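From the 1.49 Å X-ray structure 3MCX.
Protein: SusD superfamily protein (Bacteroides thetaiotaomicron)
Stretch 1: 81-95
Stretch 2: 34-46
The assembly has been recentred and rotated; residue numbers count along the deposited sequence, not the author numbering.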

# COMPACT_ATOMS: atom_id res chain seq x y z
N ASN A 81 -9.46 -18.39 -3.68
CA ASN A 81 -9.41 -17.74 -4.97
C ASN A 81 -9.37 -16.22 -4.85
O ASN A 81 -8.54 -15.56 -5.46
CB ASN A 81 -10.59 -18.17 -5.83
CG ASN A 81 -10.47 -17.64 -7.24
OD1 ASN A 81 -9.58 -18.07 -8.00
ND2 ASN A 81 -11.35 -16.71 -7.61
N LEU A 82 -10.30 -15.66 -4.07
CA LEU A 82 -10.37 -14.24 -3.90
C LEU A 82 -9.10 -13.64 -3.32
O LEU A 82 -8.66 -12.56 -3.72
CB LEU A 82 -11.57 -13.87 -3.04
CG LEU A 82 -11.89 -12.38 -2.93
CD1 LEU A 82 -12.60 -11.88 -4.19
CD2 LEU A 82 -12.76 -12.07 -1.68
N ASN A 83 -8.51 -14.34 -2.35
CA ASN A 83 -7.47 -13.74 -1.55
C ASN A 83 -6.06 -14.19 -1.83
O ASN A 83 -5.12 -13.55 -1.36
CB ASN A 83 -7.81 -13.98 -0.09
CG ASN A 83 -9.12 -13.31 0.30
OD1 ASN A 83 -9.32 -12.15 -0.05
ND2 ASN A 83 -10.00 -14.02 1.00
N ILE A 84 -5.90 -15.26 -2.58
CA ILE A 84 -4.57 -15.80 -2.89
C ILE A 84 -4.38 -15.99 -4.39
O ILE A 84 -3.45 -15.40 -4.96
CB ILE A 84 -4.34 -17.12 -2.14
CG1 ILE A 84 -4.30 -16.90 -0.61
CG2 ILE A 84 -3.06 -17.83 -2.60
CD1 ILE A 84 -3.16 -16.02 -0.10
N VAL A 85 -5.25 -16.75 -5.04
CA VAL A 85 -5.07 -17.02 -6.46
C VAL A 85 -5.17 -15.73 -7.28
O VAL A 85 -4.31 -15.43 -8.10
CB VAL A 85 -6.09 -18.05 -6.98
CG1 VAL A 85 -5.90 -18.34 -8.46
CG2 VAL A 85 -5.97 -19.37 -6.21
N LEU A 86 -6.24 -14.95 -7.08
CA LEU A 86 -6.41 -13.76 -7.90
C LEU A 86 -5.31 -12.70 -7.65
O LEU A 86 -4.77 -12.16 -8.61
CB LEU A 86 -7.84 -13.19 -7.68
CG LEU A 86 -8.93 -13.93 -8.45
CD1 LEU A 86 -10.29 -13.39 -8.02
CD2 LEU A 86 -8.74 -13.81 -9.99
N PRO A 87 -4.98 -12.39 -6.38
CA PRO A 87 -3.92 -11.39 -6.19
C PRO A 87 -2.57 -11.78 -6.74
O PRO A 87 -1.85 -10.93 -7.24
CB PRO A 87 -3.91 -11.17 -4.67
CG PRO A 87 -5.34 -11.55 -4.24
CD PRO A 87 -5.68 -12.70 -5.11
N TRP A 88 -2.24 -13.06 -6.69
CA TRP A 88 -1.00 -13.56 -7.30
C TRP A 88 -1.06 -13.43 -8.82
O TRP A 88 -0.18 -12.85 -9.45
CB TRP A 88 -0.83 -15.03 -6.91
CG TRP A 88 0.34 -15.74 -7.51
CD1 TRP A 88 0.38 -16.35 -8.69
CD2 TRP A 88 1.60 -16.01 -6.87
NE1 TRP A 88 1.60 -16.98 -8.89
CE2 TRP A 88 2.36 -16.77 -7.77
CE3 TRP A 88 2.17 -15.63 -5.66
CZ2 TRP A 88 3.67 -17.21 -7.48
CZ3 TRP A 88 3.46 -16.07 -5.36
CH2 TRP A 88 4.18 -16.85 -6.25
N ASN A 89 -2.11 -13.98 -9.42
CA ASN A 89 -2.19 -14.08 -10.87
C ASN A 89 -2.31 -12.68 -11.48
O ASN A 89 -1.80 -12.42 -12.56
CB ASN A 89 -3.36 -14.94 -11.33
CG ASN A 89 -3.11 -16.43 -11.20
OD1 ASN A 89 -1.97 -16.87 -11.06
ND2 ASN A 89 -4.17 -17.21 -11.32
N THR A 90 -3.04 -11.80 -10.81
CA THR A 90 -3.28 -10.46 -11.37
C THR A 90 -1.99 -9.67 -11.41
O THR A 90 -1.73 -8.96 -12.40
CB THR A 90 -4.40 -9.73 -10.61
OG1 THR A 90 -5.57 -10.58 -10.58
CG2 THR A 90 -4.73 -8.36 -11.22
N VAL A 91 -1.19 -9.71 -10.34
CA VAL A 91 0.07 -8.97 -10.34
C VAL A 91 1.04 -9.56 -11.35
O VAL A 91 1.72 -8.82 -12.07
CB VAL A 91 0.66 -8.79 -8.93
CG1 VAL A 91 1.98 -8.03 -9.03
CG2 VAL A 91 -0.32 -8.02 -8.05
N TYR A 92 1.07 -10.89 -11.48
CA TYR A 92 1.91 -11.49 -12.51
C TYR A 92 1.45 -11.11 -13.93
O TYR A 92 2.25 -11.00 -14.84
CB TYR A 92 2.05 -13.02 -12.34
CG TYR A 92 3.18 -13.37 -11.43
CD1 TYR A 92 4.48 -13.14 -11.82
CD2 TYR A 92 2.95 -13.87 -10.14
CE1 TYR A 92 5.53 -13.41 -10.98
CE2 TYR A 92 3.99 -14.14 -9.30
CZ TYR A 92 5.28 -13.91 -9.72
OH TYR A 92 6.32 -14.13 -8.83
N LYS A 93 0.15 -10.93 -14.13
CA LYS A 93 -0.34 -10.47 -15.43
C LYS A 93 0.22 -9.08 -15.73
O LYS A 93 0.64 -8.82 -16.86
CB LYS A 93 -1.88 -10.46 -15.48
CG LYS A 93 -2.47 -10.17 -16.85
CD LYS A 93 -4.01 -10.35 -16.74
CE LYS A 93 -4.77 -9.97 -18.01
NZ LYS A 93 -6.25 -10.02 -17.68
N VAL A 94 0.19 -8.19 -14.74
CA VAL A 94 0.78 -6.87 -14.92
C VAL A 94 2.27 -7.01 -15.25
O VAL A 94 2.75 -6.35 -16.18
CB VAL A 94 0.58 -5.97 -13.72
CG1 VAL A 94 1.48 -4.71 -13.82
CG2 VAL A 94 -0.91 -5.56 -13.60
N ILE A 95 3.00 -7.85 -14.53
CA ILE A 95 4.44 -8.02 -14.79
C ILE A 95 4.66 -8.50 -16.24
O ILE A 95 5.49 -7.95 -16.98
CB ILE A 95 5.07 -8.99 -13.77
CG1 ILE A 95 5.16 -8.29 -12.42
CG2 ILE A 95 6.44 -9.48 -14.29
CD1 ILE A 95 5.52 -9.21 -11.25
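Stretch 2 34-46: LASGHSYYGDNYW

Stretch 2 (34-46) lies along the helix 81-95 as the tail of a helix that begins earlier in the chain, then a loop, then the start of a second helix at N44. Its first residues meet the C-terminal part of stretch 1 and its later ones the N-terminal part: the CA atoms of L34 and V94 are 6.8 Å apart, those of S39 and P87 4.9 Å.

L34 gives up the most surface. Its side chain (chi1 t, chi2 p) points toward the helix, with CD2 3.6 Å from V94 CG2 and 3.8 Å from K93 CG. Y40 is pinned on two sides: V91 CG2 sits over one face of its ring, 3.5 Å from the centroid and almost on the normal, while V94 CG2 meets the ring edge, 3.8 Å from Y40 CD2.

S39, with positive phi in the type II turn G37-Y40, packs close to the helix: its CB lies 3.4 Å from T90 OG1 and its O 3.4 Å from P87 CA, a CA-H...O contact. A water accepts from S39 OG (2.7 Å) and donates to N44 OD1 and L82 O (both 2.8 Å).

The wide turn at 81-85 sends L86 N to N81 O, and P87 has no N-H to give, so L82 O has no helical partner within the stretch; the water and a weak hydrogen bond from N44 ND2 (3.3 Å) reach L82 O instead. Y45 OH donates to P87 O (2.9 Å), which also takes a weak bond from V91 N, while Y45 CE1 packs 3.6 Å from P87 CB.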

# COMPACT_ATOMS: atom_id res chain seq x y z
N LEU A 34 -5.09 -2.13 -15.36
CA LEU A 34 -5.08 -3.43 -14.71
C LEU A 34 -4.65 -3.31 -13.25
O LEU A 34 -5.24 -3.92 -12.34
CB LEU A 34 -4.13 -4.38 -15.47
CG LEU A 34 -4.16 -5.86 -15.08
CD1 LEU A 34 -5.58 -6.46 -15.20
CD2 LEU A 34 -3.25 -6.58 -16.08
N ALA A 35 -3.65 -2.48 -12.97
CA ALA A 35 -3.18 -2.25 -11.62
C ALA A 35 -4.26 -1.62 -10.74
O ALA A 35 -4.30 -1.88 -9.54
CB ALA A 35 -1.87 -1.41 -11.59
N SER A 36 -5.14 -0.83 -11.34
CA SER A 36 -6.20 -0.18 -10.58
C SER A 36 -7.39 -1.11 -10.35
O SER A 36 -8.30 -0.79 -9.57
CB SER A 36 -6.68 1.07 -11.31
OG SER A 36 -7.50 0.74 -12.38
N GLY A 37 -7.37 -2.28 -10.99
CA GLY A 37 -8.48 -3.17 -10.99
C GLY A 37 -8.61 -4.10 -9.79
O GLY A 37 -7.79 -4.14 -8.86
N HIS A 38 -9.71 -4.82 -9.80
CA HIS A 38 -9.97 -5.83 -8.83
C HIS A 38 -8.80 -6.82 -8.75
O HIS A 38 -8.26 -7.22 -9.78
CB HIS A 38 -11.31 -6.48 -9.17
CG HIS A 38 -11.70 -7.64 -8.30
ND1 HIS A 38 -11.71 -7.57 -6.92
CD2 HIS A 38 -12.16 -8.87 -8.63
CE1 HIS A 38 -12.12 -8.74 -6.44
NE2 HIS A 38 -12.39 -9.55 -7.46
N SER A 39 -8.44 -7.15 -7.51
CA SER A 39 -7.42 -8.13 -7.16
C SER A 39 -6.03 -7.54 -7.17
O SER A 39 -5.09 -8.22 -6.75
CB SER A 39 -7.49 -9.42 -7.99
OG SER A 39 -8.82 -9.95 -8.08
N TYR A 40 -5.87 -6.31 -7.64
CA TYR A 40 -4.63 -5.59 -7.45
C TYR A 40 -4.87 -4.39 -6.50
O TYR A 40 -5.29 -4.61 -5.39
CB TYR A 40 -3.99 -5.22 -8.79
CG TYR A 40 -2.47 -4.92 -8.75
CD1 TYR A 40 -1.83 -4.56 -7.56
CD2 TYR A 40 -1.70 -4.99 -9.91
CE1 TYR A 40 -0.49 -4.27 -7.53
CE2 TYR A 40 -0.33 -4.69 -9.87
CZ TYR A 40 0.24 -4.33 -8.67
OH TYR A 40 1.59 -4.03 -8.63
N TYR A 41 -4.67 -3.16 -6.96
CA TYR A 41 -4.81 -2.03 -6.04
C TYR A 41 -6.28 -1.62 -5.81
O TYR A 41 -6.55 -0.86 -4.88
CB TYR A 41 -4.03 -0.83 -6.55
CG TYR A 41 -2.56 -0.82 -6.25
CD1 TYR A 41 -2.10 -0.73 -4.96
CD2 TYR A 41 -1.64 -0.87 -7.27
CE1 TYR A 41 -0.74 -0.65 -4.67
CE2 TYR A 41 -0.27 -0.80 -6.99
CZ TYR A 41 0.18 -0.70 -5.70
OH TYR A 41 1.54 -0.62 -5.44
N GLY A 42 -7.22 -2.12 -6.60
CA GLY A 42 -8.64 -1.89 -6.32
C GLY A 42 -9.05 -2.28 -4.91
O GLY A 42 -9.95 -1.67 -4.32
N ASP A 43 -8.44 -3.35 -4.39
CA ASP A 43 -8.92 -3.99 -3.15
C ASP A 43 -7.83 -4.73 -2.40
O ASP A 43 -7.33 -4.19 -1.41
CB ASP A 43 -10.20 -4.81 -3.40
CG ASP A 43 -10.19 -5.48 -4.76
OD1 ASP A 43 -9.16 -6.08 -5.08
OD2 ASP A 43 -11.22 -5.42 -5.47
N ASN A 44 -7.44 -5.93 -2.83
CA ASN A 44 -6.58 -6.75 -1.99
C ASN A 44 -5.27 -6.05 -1.57
O ASN A 44 -4.93 -6.08 -0.38
CB ASN A 44 -6.29 -8.08 -2.65
CG ASN A 44 -7.55 -8.89 -2.82
OD1 ASN A 44 -8.37 -8.60 -3.69
ND2 ASN A 44 -7.71 -9.96 -1.99
N TYR A 45 -4.57 -5.41 -2.51
CA TYR A 45 -3.30 -4.77 -2.16
C TYR A 45 -3.48 -3.39 -1.48
O TYR A 45 -2.50 -2.78 -1.03
CB TYR A 45 -2.38 -4.68 -3.37
CG TYR A 45 -1.84 -6.03 -3.83
CD1 TYR A 45 -2.59 -6.85 -4.66
CD2 TYR A 45 -0.59 -6.46 -3.43
CE1 TYR A 45 -2.09 -8.07 -5.09
CE2 TYR A 45 -0.09 -7.68 -3.87
CZ TYR A 45 -0.83 -8.46 -4.70
OH TYR A 45 -0.34 -9.67 -5.15
N TRP A 46 -4.72 -2.90 -1.49
CA TRP A 46 -5.05 -1.66 -0.80
C TRP A 46 -5.24 -1.95 0.68
O TRP A 46 -4.56 -1.36 1.53
CB TRP A 46 -6.28 -1.03 -1.47
CG TRP A 46 -6.60 0.37 -1.05
CD1 TRP A 46 -6.22 1.01 0.08
CD2 TRP A 46 -7.45 1.27 -1.78
NE1 TRP A 46 -6.77 2.30 0.08
CE2 TRP A 46 -7.54 2.46 -1.05
CE3 TRP A 46 -8.16 1.18 -3.00
CZ2 TRP A 46 -8.28 3.56 -1.49
CZ3 TRP A 46 -8.90 2.28 -3.44
CH2 TRP A 46 -8.96 3.44 -2.69
O HOH W 1 -9.35 -10.54 -5.47